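Local coordinates for protein salicylate 5-hydroxylase, large oxygenase component (Ralstonia sp., PDB 7C8Z) that hydroxylates salicylate at its 5-position to give gentisate, as the Rieske-type, iron-dependent oxygenase component of a multicomponent enzyme system, at residues A[263-268]-A[423-428]. Sequence-based numbering, arbitrary orientation.
Sequences SELKMD and MVTETL
Leu265 spreads its two methyls over Thr425, Thr427 and Leu428, in the loop and helix start that face it: CD2 reaches Thr425 CG2 at 3.8 Å, while CD1 touches both Thr427 CG2 and Leu428 CD2, at 3.5 Å each. Leu428 CD2 is the shared point, since Met267 CG also comes to 3.4 Å from it. Met267 SD lies 3.6 Å from Leu428 CD2, and the bend at chi3 (-66°) turns CE toward Thr427, where it comes to 3.9 Å from OG1. At the more open end, Ser263 OG lies 3.6 Å from Met423 N, a plain contact. Glu426 is the N-cap of helix 427-440, and its carboxylate forms a salt bridge with Arg113 of the second subunit, beside that subunit's Rieske cluster. The contact thus joins strand 263-267, outermost in its sheet within this chain, to the start of the C-terminal helix; the Met423 side chain is about 12 Å from the bound iron. Between these two segments, cohesion comes from buried apolar contact, while hydrogen bonds go to the neighbouring 416-420 loop: Thr427 OG1 to Gly418 N and Glu416 O, and Met267 N to Asp419 OD1.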
# COMPACT_ATOMS: atom_id res chain seq x y z
N SER A 263 -25.71 25.49 27.54
CA SER A 263 -25.61 25.13 26.13
C SER A 263 -26.99 25.14 25.48
O SER A 263 -28.02 25.09 26.15
CB SER A 263 -24.97 23.76 25.96
OG SER A 263 -25.58 22.81 26.81
N GLU A 264 -26.98 25.20 24.15
CA GLU A 264 -28.17 25.00 23.34
C GLU A 264 -27.73 24.58 21.95
O GLU A 264 -26.69 25.02 21.46
CB GLU A 264 -29.01 26.29 23.26
CG GLU A 264 -28.19 27.55 22.96
CD GLU A 264 -29.05 28.80 22.89
OE1 GLU A 264 -30.26 28.68 22.63
OE2 GLU A 264 -28.50 29.91 23.10
N LEU A 265 -28.51 23.71 21.32
CA LEU A 265 -28.19 23.20 20.00
C LEU A 265 -29.38 23.43 19.07
O LEU A 265 -30.52 23.12 19.44
CB LEU A 265 -27.76 21.73 20.05
CG LEU A 265 -28.66 20.75 20.78
CD1 LEU A 265 -29.47 20.01 19.76
CD2 LEU A 265 -27.84 19.79 21.62
N LYS A 266 -29.11 23.98 17.89
CA LYS A 266 -30.15 24.35 16.94
C LYS A 266 -29.89 23.70 15.58
O LYS A 266 -28.78 23.29 15.26
CB LYS A 266 -30.22 25.87 16.78
CG LYS A 266 -30.59 26.61 18.06
CD LYS A 266 -29.80 27.89 18.19
CE LYS A 266 -30.39 28.82 19.23
NZ LYS A 266 -30.52 30.19 18.69
N MET A 267 -30.96 23.61 14.79
CA MET A 267 -30.94 22.99 13.48
C MET A 267 -31.68 23.87 12.49
O MET A 267 -32.43 24.78 12.88
CB MET A 267 -31.59 21.60 13.49
CG MET A 267 -30.67 20.46 13.81
SD MET A 267 -31.54 18.88 13.97
CE MET A 267 -32.54 19.19 15.42
N ASP A 268 -31.48 23.61 11.21
CA ASP A 268 -32.25 24.29 10.18
C ASP A 268 -33.55 23.52 9.94
O ASP A 268 -33.83 22.51 10.58
CB ASP A 268 -31.43 24.48 8.91
CG ASP A 268 -31.31 23.21 8.08
OD1 ASP A 268 -31.12 22.12 8.66
OD2 ASP A 268 -31.39 23.31 6.83
N MET A 423 -27.25 19.65 26.40
CA MET A 423 -26.38 18.93 25.47
C MET A 423 -26.73 17.45 25.50
O MET A 423 -26.09 16.65 24.81
CB MET A 423 -24.91 18.93 25.90
CG MET A 423 -24.63 18.96 27.39
SD MET A 423 -22.80 18.80 27.50
CE MET A 423 -22.64 19.23 29.27
N VAL A 424 -27.73 17.07 26.27
CA VAL A 424 -27.88 15.65 26.57
C VAL A 424 -28.88 15.04 25.62
O VAL A 424 -29.96 14.59 26.03
CB VAL A 424 -28.30 15.43 28.04
CG1 VAL A 424 -27.97 14.02 28.47
CG2 VAL A 424 -27.64 16.47 28.95
N THR A 425 -28.53 14.98 24.34
CA THR A 425 -29.46 14.45 23.37
C THR A 425 -28.69 14.10 22.11
O THR A 425 -27.65 14.69 21.81
CB THR A 425 -30.58 15.46 23.06
OG1 THR A 425 -31.32 15.01 21.93
CG2 THR A 425 -30.00 16.84 22.79
N GLU A 426 -29.20 13.11 21.38
CA GLU A 426 -28.68 12.76 20.07
C GLU A 426 -29.59 13.27 18.95
O GLU A 426 -29.62 12.69 17.86
CB GLU A 426 -28.46 11.25 19.97
CG GLU A 426 -27.40 10.75 20.93
CD GLU A 426 -27.15 9.26 20.81
OE1 GLU A 426 -26.19 8.88 20.12
OE2 GLU A 426 -27.91 8.47 21.42
N THR A 427 -30.31 14.36 19.21
CA THR A 427 -31.34 14.81 18.29
C THR A 427 -30.76 15.31 16.97
O THR A 427 -31.42 15.22 15.93
CB THR A 427 -32.20 15.90 18.94
OG1 THR A 427 -33.21 16.35 18.02
CG2 THR A 427 -31.34 17.08 19.36
N LEU A 428 -29.53 15.84 16.98
CA LEU A 428 -28.94 16.31 15.73
C LEU A 428 -28.66 15.15 14.79
O LEU A 428 -28.86 15.26 13.57
CB LEU A 428 -27.67 17.09 16.01
CG LEU A 428 -27.78 18.32 16.91
CD1 LEU A 428 -26.47 19.09 16.94
CD2 LEU A 428 -28.91 19.20 16.43